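Local coordinates for nucleoside kinase (Methanococcus jannaschii, PDB 2C4E), which catalyses the ATP- and metal-dependent phosphorylation of nucleosides, chiefly inosine, guanosine and cytidine, to their monophosphates, at residues A[50-55]-A[284-290]; A[248-253]-A[269-274]. The contacts are given in a common frame with arbitrary orientation. Residues are numbered along the deposited sequence.

Interaction 1 (A[50-55]-A[284-290])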
loop_
_atom_site.group_PDB
_atom_site.type_symbol
_atom_site.label_atom_id
_atom_site.label_comp_id
_atom_site.label_asym_id
_atom_site.label_seq_id
_atom_site.Cartn_x
_atom_site.Cartn_y
_atom_site.Cartn_z
ATOM N N VAL A 50 3.479 2.743 24.048
ATOM C CA VAL A 50 2.504 3.815 24.210
ATOM C C VAL A 50 1.434 3.430 25.229
ATOM O O VAL A 50 1.072 4.246 26.063
ATOM C CB VAL A 50 1.888 4.236 22.850
ATOM C CG1 VAL A 50 0.750 5.254 23.044
ATOM C CG2 VAL A 50 2.944 4.833 21.962
ATOM N N GLY A 51 0.943 2.192 25.180
ATOM C CA GLY A 51 -0.014 1.710 26.172
ATOM C C GLY A 51 0.539 1.738 27.586
ATOM O O GLY A 51 -0.158 2.096 28.540
ATOM N N ILE A 52 1.802 1.358 27.725
ATOM C CA ILE A 52 2.476 1.361 29.027
ATOM C C ILE A 52 2.536 2.784 29.556
ATOM O O ILE A 52 2.193 3.047 30.710
ATOM C CB ILE A 52 3.880 0.741 28.909
ATOM C CG1 ILE A 52 3.757 -0.780 28.721
ATOM C CG2 ILE A 52 4.716 1.072 30.134
ATOM C CD1 ILE A 52 5.014 -1.419 28.168
ATOM N N LYS A 53 2.927 3.715 28.693
ATOM C CA LYS A 53 3.084 5.113 29.094
ATOM C C LYS A 53 1.747 5.716 29.488
ATOM O O LYS A 53 1.672 6.461 30.448
ATOM C CB LYS A 53 3.735 5.932 27.985
ATOM C CG LYS A 53 4.095 7.360 28.398
ATOM C CD LYS A 53 5.213 7.400 29.463
ATOM C CE LYS A 53 5.606 8.821 29.792
ATOM N NZ LYS A 53 6.890 8.920 30.554
ATOM N N LYS A 54 0.702 5.376 28.741
ATOM C CA LYS A 54 -0.646 5.858 29.026
ATOM C C LYS A 54 -1.127 5.386 30.396
ATOM O O LYS A 54 -1.879 6.096 31.054
ATOM C CB LYS A 54 -1.621 5.403 27.933
ATOM C CG LYS A 54 -1.674 6.343 26.723
ATOM C CD LYS A 54 -2.359 7.682 27.099
ATOM C CE LYS A 54 -3.689 7.941 26.365
ATOM N NZ LYS A 54 -4.797 8.241 27.318
ATOM N N LEU A 55 -0.687 4.192 30.803
ATOM C CA LEU A 55 -0.982 3.637 32.135
ATOM C C LEU A 55 -0.093 4.190 33.260
ATOM O O LEU A 55 -0.178 3.736 34.396
ATOM C CB LEU A 55 -0.894 2.110 32.108
ATOM C CG LEU A 55 -1.953 1.450 31.224
ATOM C CD1 LEU A 55 -1.634 -0.015 31.012
ATOM C CD2 LEU A 55 -3.341 1.647 31.795
ATOM N N GLN A 284 -3.447 2.488 18.863
ATOM C CA GLN A 284 -3.120 3.405 19.953
ATOM C C GLN A 284 -4.194 4.457 20.212
ATOM O O GLN A 284 -4.075 5.254 21.143
ATOM C CB GLN A 284 -1.782 4.087 19.677
ATOM C CG GLN A 284 -0.643 3.103 19.470
ATOM C CD GLN A 284 0.645 3.771 19.050
ATOM O OE1 GLN A 284 0.800 4.967 19.224
ATOM N NE2 GLN A 284 1.576 2.996 18.510
ATOM N N THR A 285 -5.245 4.459 19.402
ATOM C CA THR A 285 -6.193 5.565 19.420
ATOM C C THR A 285 -7.001 5.682 20.716
ATOM O O THR A 285 -7.203 6.788 21.198
ATOM C CB THR A 285 -7.109 5.500 18.189
ATOM O OG1 THR A 285 -7.733 4.214 18.107
ATOM C CG2 THR A 285 -6.287 5.590 16.930
ATOM N N ASN A 286 -7.422 4.555 21.294
ATOM C CA ASN A 286 -8.246 4.567 22.507
ATOM C C ASN A 286 -7.557 3.886 23.680
ATOM O O ASN A 286 -8.200 3.186 24.465
ATOM C CB ASN A 286 -9.619 3.914 22.243
ATOM C CG ASN A 286 -10.693 4.365 23.233
ATOM O OD1 ASN A 286 -11.444 3.541 23.784
ATOM N ND2 ASN A 286 -10.779 5.670 23.459
ATOM N N LEU A 287 -6.252 4.116 23.807
ATOM C CA LEU A 287 -5.500 3.561 24.928
ATOM C C LEU A 287 -5.914 4.280 26.208
ATOM O O LEU A 287 -5.943 5.516 26.254
ATOM C CB LEU A 287 -3.990 3.667 24.689
ATOM C CG LEU A 287 -3.438 2.654 23.683
ATOM C CD1 LEU A 287 -2.029 3.035 23.271
ATOM C CD2 LEU A 287 -3.448 1.234 24.215
ATOM N N PRO A 288 -6.289 3.521 27.238
ATOM C CA PRO A 288 -6.804 4.123 28.467
ATOM C C PRO A 288 -5.730 4.530 29.484
ATOM O O PRO A 288 -4.592 4.050 29.446
ATOM C CB PRO A 288 -7.658 3.000 29.044
ATOM C CG PRO A 288 -6.890 1.767 28.675
ATOM C CD PRO A 288 -6.297 2.046 27.307
ATOM N N THR A 289 -6.130 5.396 30.408
ATOM C CA THR A 289 -5.331 5.707 31.583
ATOM C C THR A 289 -5.516 4.633 32.638
ATOM O O THR A 289 -6.460 3.849 32.583
ATOM C CB THR A 289 -5.753 7.033 32.206
ATOM O OG1 THR A 289 -7.131 6.965 32.614
ATOM C CG2 THR A 289 -5.688 8.174 31.201
ATOM N N TRP A 290 -4.630 4.651 33.625
ATOM C CA TRP A 290 -4.661 3.707 34.726
ATOM C C TRP A 290 -5.980 3.782 35.499
ATOM O O TRP A 290 -6.635 2.772 35.734
ATOM C CB TRP A 290 -3.493 3.967 35.681
ATOM C CG TRP A 290 -3.512 3.001 36.800
ATOM C CD1 TRP A 290 -3.968 3.219 38.067
ATOM C CD2 TRP A 290 -3.115 1.633 36.745
ATOM N NE1 TRP A 290 -3.852 2.070 38.812
ATOM C CE2 TRP A 290 -3.332 1.080 38.021
ATOM C CE3 TRP A 290 -2.557 0.820 35.750
ATOM C CZ2 TRP A 290 -3.039 -0.248 38.320
ATOM C CZ3 TRP A 290 -2.268 -0.501 36.049
ATOM C CH2 TRP A 290 -2.501 -1.020 37.319
HETATM O O HOH W 1 -3.049 2.203 27.856
HETATM O O HOH W 2 -2.444 6.659 33.721
#
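Leu55, Lys54 and Leu287 carry most of this contact, each losing about 80 Å² of surface to the other segment, out of 466 Å² in all. Leu287 points its CA-to-CB bond at helix 44-54 and meets the helix at Val50 and Gly51: CD1 lies 3.6 Å from Val50 CG1 and also 3.6 Å from the backbone N of Gly51. A CB modelled on Gly51 would come 3.5 Å from Leu287 CD2, close but without a clash. One turn on, Lys54 bends back along the loop, and its NZ donates a hydrogen bond to Leu287 O at 3.1 Å, while its CB packs 3.6 Å from Pro288 O. Both partners belong to the ribokinase fold of the PfkB family, in which helices flank a central sheet; here the C-terminal end of an early helix meets the connection between helix 263-277 and the last helix, 290-299. Within that connection a type I turn runs from Gln284 to Leu287, and the connection ends at Thr289, the N-cap of helix 290-299. Leu55, just past its own helix, sets CD2 3.6 Å from Pro288 O and 4.1 Å from Trp290 CE3. Thr289 CA makes a CA-H...O contact with Lys54 O (3.5 Å, 168° at the hydrogen). Two waters complete the seam: one donates to Gly51 O (3.0 Å) and Pro288 O (2.9 Å), the other donates to Lys54 O (2.8 Å) and accepts from Trp290 N (3.0 Å). At the far end, Gln284 hydrogen-bonds Tyr77, Tyr74 and the substrate-binding Asn47.

Interaction 2 (A[248-253]-A[269-274])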
loop_
_atom_site.group_PDB
_atom_site.type_symbol
_atom_site.label_atom_id
_atom_site.label_comp_id
_atom_site.label_asym_id
_atom_site.label_seq_id
_atom_site.Cartn_x
_atom_site.Cartn_y
_atom_site.Cartn_z
ATOM N N SER A 248 -2.196 -4.288 23.717
ATOM C CA SER A 248 -2.719 -3.555 24.862
ATOM C C SER A 248 -2.856 -4.423 26.107
ATOM O O SER A 248 -2.658 -3.930 27.206
ATOM C CB SER A 248 -4.054 -2.893 24.536
ATOM O OG SER A 248 -5.080 -3.851 24.430
ATOM N N TYR A 249 -3.178 -5.702 25.932
ATOM C CA TYR A 249 -3.221 -6.636 27.048
ATOM C C TYR A 249 -1.830 -6.762 27.650
ATOM O O TYR A 249 -1.678 -6.766 28.850
ATOM C CB TYR A 249 -3.679 -8.018 26.589
ATOM C CG TYR A 249 -3.734 -9.067 27.691
ATOM C CD1 TYR A 249 -4.958 -9.436 28.268
ATOM C CD2 TYR A 249 -2.583 -9.712 28.141
ATOM C CE1 TYR A 249 -5.019 -10.380 29.272
ATOM C CE2 TYR A 249 -2.645 -10.682 29.156
ATOM C CZ TYR A 249 -3.871 -11.013 29.704
ATOM O OH TYR A 249 -3.946 -11.974 30.701
ATOM N N ARG A 250 -0.818 -6.921 26.799
ATOM C CA ARG A 250 0.558 -6.991 27.268
ATOM C C ARG A 250 0.985 -5.686 27.951
ATOM O O ARG A 250 1.599 -5.732 29.008
ATOM C CB ARG A 250 1.496 -7.394 26.123
ATOM C CG ARG A 250 1.349 -8.874 25.741
ATOM C CD ARG A 250 1.010 -9.109 24.305
ATOM N NE ARG A 250 0.827 -10.517 23.954
ATOM C CZ ARG A 250 -0.338 -11.145 23.843
ATOM N NH1 ARG A 250 -1.486 -10.530 24.102
ATOM N NH2 ARG A 250 -0.359 -12.427 23.480
ATOM N N ALA A 251 0.615 -4.542 27.383
ATOM C CA ALA A 251 0.891 -3.247 27.990
ATOM C C ALA A 251 0.311 -3.162 29.397
ATOM O O ALA A 251 0.994 -2.752 30.332
ATOM C CB ALA A 251 0.362 -2.111 27.111
ATOM N N GLY A 252 -0.938 -3.583 29.555
ATOM C CA GLY A 252 -1.599 -3.551 30.846
ATOM C C GLY A 252 -0.971 -4.510 31.836
ATOM O O GLY A 252 -0.728 -4.148 32.994
ATOM N N PHE A 253 -0.700 -5.733 31.373
ATOM C CA PHE A 253 -0.146 -6.783 32.222
ATOM C C PHE A 253 1.211 -6.360 32.787
ATOM O O PHE A 253 1.467 -6.455 33.967
ATOM C CB PHE A 253 0.005 -8.063 31.408
ATOM C CG PHE A 253 0.328 -9.275 32.224
ATOM C CD1 PHE A 253 -0.649 -10.222 32.468
ATOM C CD2 PHE A 253 1.607 -9.489 32.721
ATOM C CE1 PHE A 253 -0.373 -11.334 33.225
ATOM C CE2 PHE A 253 1.882 -10.617 33.480
ATOM C CZ PHE A 253 0.876 -11.543 33.714
ATOM N N ILE A 269 -5.923 -6.395 34.710
ATOM C CA ILE A 269 -5.600 -5.109 34.117
ATOM C C ILE A 269 -5.353 -5.258 32.621
ATOM O O ILE A 269 -5.798 -4.417 31.849
ATOM C CB ILE A 269 -4.388 -4.467 34.833
ATOM C CG1 ILE A 269 -4.765 -4.082 36.268
ATOM C CG2 ILE A 269 -3.843 -3.295 34.032
ATOM C CD1 ILE A 269 -5.648 -2.843 36.406
ATOM N N GLY A 270 -4.636 -6.305 32.206
ATOM C CA GLY A 270 -4.441 -6.555 30.789
ATOM C C GLY A 270 -5.773 -6.670 30.053
ATOM O O GLY A 270 -5.998 -6.029 29.015
ATOM N N ALA A 271 -6.666 -7.467 30.626
ATOM C CA ALA A 271 -8.004 -7.681 30.068
ATOM C C ALA A 271 -8.783 -6.373 29.987
ATOM O O ALA A 271 -9.388 -6.067 28.963
ATOM C CB ALA A 271 -8.760 -8.681 30.901
ATOM N N ALA A 272 -8.754 -5.593 31.061
ATOM C CA ALA A 272 -9.482 -4.326 31.095
ATOM C C ALA A 272 -8.903 -3.346 30.078
ATOM O O ALA A 272 -9.640 -2.645 29.383
ATOM C CB ALA A 272 -9.449 -3.743 32.475
ATOM N N THR A 273 -7.583 -3.320 29.959
ATOM C CA THR A 273 -6.943 -2.432 28.991
ATOM C C THR A 273 -7.355 -2.765 27.575
ATOM O O THR A 273 -7.685 -1.873 26.800
ATOM C CB THR A 273 -5.410 -2.509 29.096
ATOM O OG1 THR A 273 -5.006 -2.240 30.438
ATOM C CG2 THR A 273 -4.757 -1.403 28.272
ATOM N N ALA A 274 -7.340 -4.056 27.244
ATOM C CA ALA A 274 -7.715 -4.534 25.920
ATOM C C ALA A 274 -9.142 -4.183 25.560
ATOM O O ALA A 274 -9.454 -3.985 24.383
ATOM C CB ALA A 274 -7.525 -6.047 25.826
#
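Ser248 opens the 248-253 face with its CA-to-CB bond directed at helix 263-277: its OG, whose main hydrogen-bond partner is Ala245 O in its own helix, sits 3.1 Å from Ala274 CA, and its carbonyl O lies 3.5 Å from Thr273 CG2. Tyr249 follows at the tightest point, its CA only 3.9 Å from Gly270 CA. The ring lies over that glycine in a CH-pi contact, Gly270 CA being 4.1 Å from the centroid and 21° off the normal, and Tyr249 CA makes a CA-H...O contact with Gly270 O (3.5 Å, 157° at the hydrogen). Arg250, the probable transition-state stabiliser, points away from the interface and forms a salt bridge with Asp160. At Gly252 a CB would fall 2.5 Å from Thr273 OG1, and one on Gly270 would fall 2.8 Å from Tyr249 O; both would clash. These two glycines explain how the local axes approach to 7.0 Å at 138°, a close, roughly antiparallel helix pair. Thr273 OG1 donates a hydrogen bond to Ile269 O in its own helix (2.7 Å), and Gly252 O touches Ile269 CG2 at 3.4 Å. Phe253 turns its CA-to-CB bond away from the pair and stacks edge-to-face on Phe184 of strand 182-186. Tyr249 and Phe253 thus place helix 245-258 against strands 182-186 and 210-214, while Ile269, Ala272 and Thr273 pack on Val293 of helix 290-299.

Interaction 2 falls within the sequence span separating the two halves of interaction 1, and their centres are about 10 Å apart. The two touch directly: Leu55 CD1 packs 3.5 Å from Gly252 CA, Trp290 CH2 3.7 Å from Ile269 CD1, Ile52 CG1 3.8 Å from Ala251 O, and Pro288 CG 3.8 Å from Thr273 CG2. Helices 44-54, 245-258 and 263-277 and the 284-290 connection therefore pack as one contiguous unit. It borders the active site at separate points: the Gln284 side chain is about 3 Å from that of substrate-binding Asn47, whereas the Tyr249 side chain is about 4 Å from that of ATP-binding Thr214, and Ser248 directly follows Asp247, the probable proton acceptor.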